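Local coordinates for oxidoreductase (Corynebacterium diphtheriae, PDB 3K1Y), which probably acts as an FMN-dependent oxidoreductase of the NADPH-dependent FMN reductase family, with a flavodoxin-like fold, at residues I17-S22 with G102-F107; S26-A31 with T53-E58; T121-T126 with L134-A139. All blocks are in the same frame, centred on the assembly; numbering follows the deposited sequence.

Interaction 1: residues I17-S22 with G102-F107; sequences ISAGLS and GLFKMF. With SO4 (sulfate ion), chain G.
Ile17 and Phe107 reach for each other from opposite directions, the delta methyl CD1 of Ile17 meeting CE2 of the Phe107 ring at 3.8 Å with an oblique approach. With CG anti to the backbone N (chi1 180°), the Phe107 ring is carried toward Ile17. One turn back along the helix, the methyl of Ala19 sits at the edge of the Phe104 ring, near its plane, and touches CB of Phe104 at 3.8 Å. Farther out, CD1 of Leu21 rests on CD2 of Leu103, and Met67 of a second subunit packs on both leucines. No hydrogen bond crosses between the two segments.

In this flavodoxin-like fold, strand 12-18 runs in a parallel sheet, and the chain leaves it through the loop that leads to helix 26-44. That loop holds a sulfate, probably from the crystallisation liquor, on the side away from helix 102-110. The polar contact here is a backbone one: Ser22 N donates to sulfate O3 over 3.3 Å, nearly straight at 166°. Gly20 CA lies 3.2 Å from O3, so the anion sits directly against the backbone of the loop.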
loop_
_atom_site.group_PDB
_atom_site.type_symbol
_atom_site.label_atom_id
_atom_site.label_comp_id
_atom_site.label_asym_id
_atom_site.label_seq_id
_atom_site.Cartn_x
_atom_site.Cartn_y
_atom_site.Cartn_z
ATOM N N ILE A 17 2.258 -22.518 -3.096
ATOM C CA ILE A 17 1.993 -22.329 -1.675
ATOM C C ILE A 17 0.524 -21.966 -1.525
ATOM O O ILE A 17 0.030 -21.068 -2.203
ATOM C CB ILE A 17 2.827 -21.175 -1.063
ATOM C CG1 ILE A 17 4.321 -21.360 -1.355
ATOM C CG2 ILE A 17 2.604 -21.131 0.442
ATOM C CD1 ILE A 17 4.911 -22.642 -0.823
ATOM N N SER A 18 -0.173 -22.660 -0.635
ATOM C CA SER A 18 -1.587 -22.390 -0.414
ATOM C C SER A 18 -1.819 -22.278 1.087
ATOM O O SER A 18 -1.578 -23.231 1.829
ATOM C CB SER A 18 -2.428 -23.519 -1.013
ATOM O OG SER A 18 -3.791 -23.158 -1.055
ATOM N N ALA A 19 -2.304 -21.118 1.526
ATOM C CA ALA A 19 -2.517 -20.849 2.954
ATOM C C ALA A 19 -3.950 -20.970 3.487
ATOM O O ALA A 19 -4.275 -20.409 4.533
ATOM C CB ALA A 19 -1.946 -19.453 3.297
ATOM N N GLY A 20 -4.802 -21.699 2.780
ATOM C CA GLY A 20 -6.173 -21.854 3.236
ATOM C C GLY A 20 -6.289 -22.743 4.463
ATOM O O GLY A 20 -5.485 -23.659 4.658
ATOM N N LEU A 21 -7.296 -22.487 5.290
ATOM C CA LEU A 21 -7.498 -23.265 6.501
ATOM C C LEU A 21 -8.810 -24.044 6.560
ATOM O O LEU A 21 -9.052 -24.756 7.531
ATOM C CB LEU A 21 -7.398 -22.350 7.725
ATOM C CG LEU A 21 -6.005 -22.046 8.293
ATOM C CD1 LEU A 21 -4.981 -21.918 7.188
ATOM C CD2 LEU A 21 -6.074 -20.769 9.121
ATOM N N SER A 22 -9.656 -23.923 5.541
ATOM C CA SER A 22 -10.939 -24.631 5.541
ATOM C C SER A 22 -10.923 -25.891 4.691
ATOM O O SER A 22 -10.163 -25.998 3.727
ATOM C CB SER A 22 -12.066 -23.725 5.025
ATOM O OG SER A 22 -12.320 -22.642 5.898
ATOM N N GLY A 102 -1.500 -14.312 8.461
ATOM C CA GLY A 102 -0.304 -14.285 9.274
ATOM C C GLY A 102 0.490 -15.550 8.994
ATOM O O GLY A 102 1.719 -15.512 8.913
ATOM N N LEU A 103 -0.217 -16.667 8.827
ATOM C CA LEU A 103 0.427 -17.949 8.557
ATOM C C LEU A 103 1.160 -17.909 7.212
ATOM O O LEU A 103 2.258 -18.452 7.065
ATOM C CB LEU A 103 -0.606 -19.076 8.559
ATOM C CG LEU A 103 -0.091 -20.488 8.238
ATOM C CD1 LEU A 103 0.849 -20.960 9.343
ATOM C CD2 LEU A 103 -1.281 -21.450 8.088
ATOM N N PHE A 104 0.536 -17.269 6.231
ATOM C CA PHE A 104 1.129 -17.122 4.919
ATOM C C PHE A 104 2.407 -16.320 5.132
ATOM O O PHE A 104 3.480 -16.688 4.643
ATOM C CB PHE A 104 0.161 -16.351 4.015
ATOM C CG PHE A 104 0.714 -16.002 2.655
ATOM C CD1 PHE A 104 0.583 -16.885 1.589
ATOM C CD2 PHE A 104 1.305 -14.753 2.426
ATOM C CE1 PHE A 104 1.023 -16.535 0.307
ATOM C CE2 PHE A 104 1.750 -14.392 1.157
ATOM C CZ PHE A 104 1.605 -15.287 0.088
ATOM N N LYS A 105 2.289 -15.231 5.884
ATOM C CA LYS A 105 3.435 -14.364 6.141
ATOM C C LYS A 105 4.544 -15.096 6.884
ATOM O O LYS A 105 5.729 -14.928 6.578
ATOM C CB LYS A 105 3.008 -13.129 6.945
ATOM C CG LYS A 105 4.131 -12.111 7.186
ATOM C CD LYS A 105 4.771 -11.673 5.862
ATOM C CE LYS A 105 5.507 -10.340 5.992
ATOM N NZ LYS A 105 6.579 -10.329 7.026
HETATM N N MSE A 106 4.159 -15.911 7.856
HETATM C CA MSE A 106 5.133 -16.642 8.640
HETATM C C MSE A 106 6.062 -17.462 7.762
HETATM O O MSE A 106 7.280 -17.410 7.919
HETATM C CB MSE A 106 4.421 -17.548 9.632
HETATM C CG MSE A 106 5.332 -18.132 10.687
HETATM SE SE MSE A 106 4.285 -19.029 12.018
HETATM C CE MSE A 106 3.659 -17.472 13.003
ATOM N N PHE A 107 5.488 -18.218 6.832
ATOM C CA PHE A 107 6.286 -19.046 5.937
ATOM C C PHE A 107 7.392 -18.208 5.303
ATOM O O PHE A 107 8.577 -18.530 5.429
ATOM C CB PHE A 107 5.410 -19.665 4.841
ATOM C CG PHE A 107 6.176 -20.531 3.866
ATOM C CD1 PHE A 107 6.649 -21.786 4.246
ATOM C CD2 PHE A 107 6.436 -20.083 2.571
ATOM C CE1 PHE A 107 7.371 -22.587 3.346
ATOM C CE2 PHE A 107 7.152 -20.869 1.668
ATOM C CZ PHE A 107 7.621 -22.128 2.060
HETATM S S SO4 G . -10.090 -21.202 2.759
HETATM O O1 SO4 G . -9.722 -20.324 1.781
HETATM O O2 SO4 G . -11.409 -21.528 2.422
HETATM O O3 SO4 G . -9.264 -22.311 2.731
HETATM O O4 SO4 G . -9.978 -20.619 4.025
#

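Interaction 2: residues S26-A31 with T53-E58; sequences STRQIA and TIELSE. With SO4 (sulfate ion), chain G.
Helix 26-44 and strand 49-55 belong to one beta-alpha-beta unit, the crossover that starts from strand 12-18, and near the start of the helix their backbones stand well apart. The closest CA atoms are those of Arg28 and Glu55, separated by 7.9 Å, so the contact is left to side chains, chiefly the long one of Arg28. Beyond Glu55 the strand gives way to a 3-10 turn, closed by Glu58 N bonding to Glu55 O.

Arg28 does most of the bridging. Its CG is anti to the backbone N (chi1 174°), and a bend at chi2 turns the chain toward the strand. The methyl CG2 of Thr53 lies over one face of the guanidinium, 3.3 Å above its plane and displaced toward the rim, with NE 3.4 Å from CG2. At the edge, NH1 forms a salt bridge with OE2 of Glu55, 3.0 Å away and almost exactly in the guanidinium plane. The carboxylate is less well aligned: NH1 approaches OE2 from above its plane, the two flat groups stand 84° apart, and the N-H...O angle is 135°. The stronger polar partner of Arg28 is Asp32, one turn on in the same helix, which forms a salt bridge with NE; together the two acids should fix the rotation of the group.

The helix start also faces the sulfate, which Ser22 and Ser25 help to hold. Ser26 N donates to sulfate O2, and Thr27 grips O1 with its hydroxyl, OG1 lying 2.8 Å from O1.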
loop_
_atom_site.group_PDB
_atom_site.type_symbol
_atom_site.label_atom_id
_atom_site.label_comp_id
_atom_site.label_asym_id
_atom_site.label_seq_id
_atom_site.Cartn_x
_atom_site.Cartn_y
_atom_site.Cartn_z
ATOM N N SER A 26 -11.023 -23.005 -0.280
ATOM C CA SER A 26 -11.201 -22.176 -1.468
ATOM C C SER A 26 -9.850 -21.683 -1.973
ATOM O O SER A 26 -9.690 -21.417 -3.166
ATOM C CB SER A 26 -12.084 -20.961 -1.168
ATOM O OG SER A 26 -13.415 -21.343 -0.911
ATOM N N THR A 27 -8.884 -21.543 -1.070
ATOM C CA THR A 27 -7.556 -21.085 -1.479
ATOM C C THR A 27 -6.848 -22.196 -2.257
ATOM O O THR A 27 -6.150 -21.926 -3.242
ATOM C CB THR A 27 -6.662 -20.693 -0.280
ATOM O OG1 THR A 27 -7.319 -19.710 0.525
ATOM C CG2 THR A 27 -5.364 -20.113 -0.781
ATOM N N ARG A 28 -7.030 -23.440 -1.819
ATOM C CA ARG A 28 -6.407 -24.564 -2.502
ATOM C C ARG A 28 -7.063 -24.793 -3.858
ATOM O O ARG A 28 -6.425 -25.295 -4.785
ATOM C CB ARG A 28 -6.496 -25.839 -1.659
ATOM C CG ARG A 28 -5.997 -27.107 -2.370
ATOM C CD ARG A 28 -4.626 -26.891 -3.007
ATOM N NE ARG A 28 -4.034 -28.125 -3.515
ATOM C CZ ARG A 28 -3.682 -29.152 -2.745
ATOM N NH1 ARG A 28 -3.864 -29.092 -1.433
ATOM N NH2 ARG A 28 -3.141 -30.236 -3.280
ATOM N N GLN A 29 -8.331 -24.412 -3.974
ATOM C CA GLN A 29 -9.055 -24.583 -5.233
ATOM C C GLN A 29 -8.554 -23.642 -6.339
ATOM O O GLN A 29 -8.358 -24.076 -7.478
ATOM C CB GLN A 29 -10.558 -24.399 -5.011
ATOM C CG GLN A 29 -11.118 -25.385 -3.988
ATOM C CD GLN A 29 -12.594 -25.172 -3.672
ATOM O OE1 GLN A 29 -13.022 -24.061 -3.342
ATOM N NE2 GLN A 29 -13.375 -26.245 -3.757
ATOM N N ILE A 30 -8.334 -22.367 -6.024
ATOM C CA ILE A 30 -7.850 -21.462 -7.057
ATOM C C ILE A 30 -6.387 -21.782 -7.333
ATOM O O ILE A 30 -5.903 -21.625 -8.454
ATOM C CB ILE A 30 -7.988 -19.977 -6.658
ATOM C CG1 ILE A 30 -7.486 -19.110 -7.810
ATOM C CG2 ILE A 30 -7.214 -19.687 -5.363
ATOM C CD1 ILE A 30 -7.673 -17.639 -7.602
ATOM N N ALA A 31 -5.695 -22.255 -6.304
ATOM C CA ALA A 31 -4.295 -22.630 -6.435
ATOM C C ALA A 31 -4.196 -23.776 -7.442
ATOM O O ALA A 31 -3.325 -23.777 -8.310
ATOM C CB ALA A 31 -3.746 -23.064 -5.085
ATOM N N THR A 53 2.673 -28.898 -4.429
ATOM C CA THR A 53 1.734 -28.072 -3.679
ATOM C C THR A 53 1.972 -28.212 -2.184
ATOM O O THR A 53 1.867 -29.303 -1.632
ATOM C CB THR A 53 0.268 -28.456 -3.988
ATOM O OG1 THR A 53 0.046 -28.415 -5.405
ATOM C CG2 THR A 53 -0.685 -27.479 -3.313
ATOM N N ILE A 54 2.285 -27.095 -1.537
ATOM C CA ILE A 54 2.546 -27.073 -0.107
ATOM C C ILE A 54 1.423 -26.381 0.679
ATOM O O ILE A 54 1.233 -25.173 0.566
ATOM C CB ILE A 54 3.864 -26.339 0.184
ATOM C CG1 ILE A 54 4.973 -26.888 -0.718
ATOM C CG2 ILE A 54 4.237 -26.497 1.655
ATOM C CD1 ILE A 54 5.216 -28.374 -0.566
ATOM N N GLU A 55 0.682 -27.151 1.466
ATOM C CA GLU A 55 -0.402 -26.603 2.282
ATOM C C GLU A 55 0.153 -26.118 3.626
ATOM O O GLU A 55 0.574 -26.924 4.460
ATOM C CB GLU A 55 -1.481 -27.672 2.521
ATOM C CG GLU A 55 -2.356 -27.967 1.309
ATOM C CD GLU A 55 -3.596 -27.088 1.260
ATOM O OE1 GLU A 55 -3.466 -25.865 1.482
ATOM O OE2 GLU A 55 -4.701 -27.620 0.996
ATOM N N LEU A 56 0.149 -24.806 3.833
ATOM C CA LEU A 56 0.669 -24.232 5.069
ATOM C C LEU A 56 -0.011 -24.762 6.332
ATOM O O LEU A 56 0.632 -24.877 7.380
ATOM C CB LEU A 56 0.578 -22.701 5.029
ATOM C CG LEU A 56 1.463 -22.001 3.993
ATOM C CD1 LEU A 56 1.394 -20.493 4.163
ATOM C CD2 LEU A 56 2.893 -22.469 4.169
ATOM N N SER A 57 -1.298 -25.101 6.239
ATOM C CA SER A 57 -2.025 -25.623 7.404
ATOM C C SER A 57 -1.522 -27.011 7.806
ATOM O O SER A 57 -1.874 -27.529 8.867
ATOM C CB SER A 57 -3.544 -25.671 7.131
ATOM O OG SER A 57 -3.880 -26.566 6.083
ATOM N N GLU A 58 -0.702 -27.616 6.956
ATOM C CA GLU A 58 -0.153 -28.934 7.246
ATOM C C GLU A 58 1.291 -28.790 7.718
ATOM O O GLU A 58 1.989 -29.779 7.957
ATOM C CB GLU A 58 -0.217 -29.818 5.998
ATOM C CG GLU A 58 -1.609 -30.359 5.685
ATOM C CD GLU A 58 -1.693 -30.977 4.305
ATOM O OE1 GLU A 58 -0.715 -31.636 3.886
ATOM O OE2 GLU A 58 -2.739 -30.810 3.640
HETATM S S SO4 G . -10.090 -21.202 2.759
HETATM O O1 SO4 G . -9.722 -20.324 1.781
HETATM O O2 SO4 G . -11.409 -21.528 2.422
HETATM O O3 SO4 G . -9.264 -22.311 2.731
HETATM O O4 SO4 G . -9.978 -20.619 4.025
#

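Interaction 3: residues T121-T126 with L134-A139; sequences TIIAAT and LVLDYA
Val135 and Leu136, in the first turn of helix 135-146, lie against Ile123, Ala124 and Ala125 of strand 120-127. Strand and helix are consecutive elements of a beta-alpha-beta unit completed by strand 150-159, as expected in a flavodoxin-like fold. Their short segments run at 122° to each other, with axes 8.7 Å apart at closest approach.

Leu134 occupies the N-cap position and leads into the helix. Val135 then turns toward the strand and sets its CG1 methyl against CB of Ala125 at 3.8 Å. Phe157 of the neighbouring strand touches both of these side chains, extending the apolar layer beyond the pair.

Leu136 makes the broadest contact. With CG anti to the carbonyl carbon (chi1 -69°), Leu136 is directed at the strand, and its CD2 lies 3.8 Å from Ala124 CA. Since the Ala124 side chain points away, the leucine meets main chain at this position; the same CD2 also lies 4.1 Å from the methyl CB of Ala125. CD2 therefore packs on the main chain of Ala124 and beside the small side chain of Ala125. From the strand, Ile123 extends its chain toward the helix, bringing CD1 within 4.2 Å of Leu136 CB and 3.7 Å of Leu136 O.

Farther along, Asp137 directs its CB away from the strand and has a long, weak ion pair with Arg141. Tyr138 faces the subunit interface, where its ring meets Tyr138 of a third subunit in nearly parallel planes, while its backbone N bonds to Leu134 O at 3.2 Å.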
loop_
_atom_site.group_PDB
_atom_site.type_symbol
_atom_site.label_atom_id
_atom_site.label_comp_id
_atom_site.label_asym_id
_atom_site.label_seq_id
_atom_site.Cartn_x
_atom_site.Cartn_y
_atom_site.Cartn_z
ATOM N N THR A 121 6.956 -15.710 -10.676
ATOM C CA THR A 121 5.877 -15.898 -9.705
ATOM C C THR A 121 4.510 -15.273 -10.012
ATOM O O THR A 121 4.422 -14.123 -10.455
ATOM C CB THR A 121 6.307 -15.310 -8.329
ATOM O OG1 THR A 121 7.473 -15.987 -7.853
ATOM C CG2 THR A 121 5.187 -15.440 -7.298
ATOM N N ILE A 122 3.448 -16.032 -9.741
ATOM C CA ILE A 122 2.079 -15.543 -9.896
ATOM C C ILE A 122 1.538 -15.383 -8.476
ATOM O O ILE A 122 1.608 -16.323 -7.671
ATOM C CB ILE A 122 1.142 -16.554 -10.591
ATOM C CG1 ILE A 122 1.334 -16.530 -12.105
ATOM C CG2 ILE A 122 -0.318 -16.234 -10.231
ATOM C CD1 ILE A 122 0.534 -17.596 -12.819
ATOM N N ILE A 123 1.011 -14.208 -8.160
ATOM C CA ILE A 123 0.448 -13.993 -6.834
ATOM C C ILE A 123 -1.078 -14.119 -6.918
ATOM O O ILE A 123 -1.700 -13.670 -7.885
ATOM C CB ILE A 123 0.869 -12.619 -6.265
ATOM C CG1 ILE A 123 0.547 -11.508 -7.258
ATOM C CG2 ILE A 123 2.378 -12.629 -5.959
ATOM C CD1 ILE A 123 0.833 -10.128 -6.715
ATOM N N ALA A 124 -1.676 -14.764 -5.927
ATOM C CA ALA A 124 -3.114 -14.957 -5.930
ATOM C C ALA A 124 -3.765 -14.947 -4.542
ATOM O O ALA A 124 -3.154 -15.330 -3.536
ATOM C CB ALA A 124 -3.451 -16.260 -6.662
ATOM N N ALA A 125 -5.019 -14.511 -4.504
ATOM C CA ALA A 125 -5.780 -14.452 -3.266
ATOM C C ALA A 125 -7.244 -14.749 -3.560
ATOM O O ALA A 125 -7.671 -14.757 -4.714
ATOM C CB ALA A 125 -5.652 -13.084 -2.642
ATOM N N THR A 126 -8.011 -14.996 -2.511
ATOM C CA THR A 126 -9.424 -15.273 -2.680
ATOM C C THR A 126 -10.237 -14.768 -1.499
ATOM O O THR A 126 -9.704 -14.524 -0.419
ATOM C CB THR A 126 -9.688 -16.785 -2.831
ATOM O OG1 THR A 126 -11.097 -17.002 -2.968
ATOM C CG2 THR A 126 -9.189 -17.551 -1.604
ATOM N N LEU A 134 -7.331 -5.496 -4.201
ATOM C CA LEU A 134 -6.042 -4.794 -4.222
ATOM C C LEU A 134 -5.062 -5.337 -3.177
ATOM O O LEU A 134 -3.995 -4.760 -2.950
ATOM C CB LEU A 134 -6.223 -3.276 -4.029
ATOM C CG LEU A 134 -6.981 -2.474 -5.102
ATOM C CD1 LEU A 134 -6.975 -1.005 -4.732
ATOM C CD2 LEU A 134 -6.344 -2.661 -6.460
ATOM N N VAL A 135 -5.422 -6.442 -2.534
ATOM C CA VAL A 135 -4.521 -7.047 -1.564
ATOM C C VAL A 135 -3.333 -7.597 -2.347
ATOM O O VAL A 135 -2.257 -7.809 -1.800
ATOM C CB VAL A 135 -5.182 -8.208 -0.793
ATOM C CG1 VAL A 135 -5.532 -9.344 -1.751
ATOM C CG2 VAL A 135 -4.242 -8.700 0.286
ATOM N N LEU A 136 -3.537 -7.831 -3.639
ATOM C CA LEU A 136 -2.462 -8.331 -4.485
ATOM C C LEU A 136 -1.370 -7.284 -4.694
ATOM O O LEU A 136 -0.207 -7.512 -4.355
ATOM C CB LEU A 136 -3.004 -8.768 -5.845
ATOM C CG LEU A 136 -3.886 -10.020 -5.882
ATOM C CD1 LEU A 136 -4.238 -10.357 -7.329
ATOM C CD2 LEU A 136 -3.151 -11.188 -5.233
ATOM N N ASP A 137 -1.750 -6.131 -5.237
ATOM C CA ASP A 137 -0.781 -5.076 -5.527
ATOM C C ASP A 137 -0.231 -4.251 -4.383
ATOM O O ASP A 137 0.738 -3.519 -4.573
ATOM C CB ASP A 137 -1.337 -4.129 -6.583
ATOM C CG ASP A 137 -1.414 -4.775 -7.937
ATOM O OD1 ASP A 137 -0.566 -5.653 -8.203
ATOM O OD2 ASP A 137 -2.305 -4.404 -8.732
ATOM N N TYR A 138 -0.825 -4.371 -3.201
ATOM C CA TYR A 138 -0.367 -3.600 -2.055
ATOM C C TYR A 138 0.182 -4.416 -0.896
ATOM O O TYR A 138 0.753 -3.852 0.036
ATOM C CB TYR A 138 -1.502 -2.699 -1.568
ATOM C CG TYR A 138 -1.792 -1.570 -2.519
ATOM C CD1 TYR A 138 -0.865 -0.555 -2.717
ATOM C CD2 TYR A 138 -2.967 -1.541 -3.257
ATOM C CE1 TYR A 138 -1.095 0.460 -3.635
ATOM C CE2 TYR A 138 -3.210 -0.523 -4.182
ATOM C CZ TYR A 138 -2.265 0.468 -4.364
ATOM O OH TYR A 138 -2.473 1.452 -5.298
ATOM N N ALA A 139 0.003 -5.738 -0.944
ATOM C CA ALA A 139 0.503 -6.612 0.113
ATOM C C ALA A 139 1.366 -7.761 -0.419
ATOM O O ALA A 139 2.510 -7.909 0.008
ATOM C CB ALA A 139 -0.658 -7.158 0.947
#

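Overall arrangement
All three contacts place helices against the same parallel sheet. Interactions 1 and 2 are the closest pair, their centres 8 Å apart, and they meet through neighbouring strands: Ser18 N and Ile54 O, and Ser18 O and Leu56 N, are each 3.1 Å apart, probable hydrogen bonds. They share the sulfate, one segment of each contributing to its grip; in flavodoxin-like proteins the loop after the first strand commonly cradles the FMN phosphate, so the anion may mark that site. Interaction 3 lies about 15 Å from interaction 2 between centres, yet Thr126 CG2 packs 3.6 Å from Thr27 OG1. Interactions 1 and 3, with centres 13 Å apart, do not touch; their nearest atoms are about 6 Å apart.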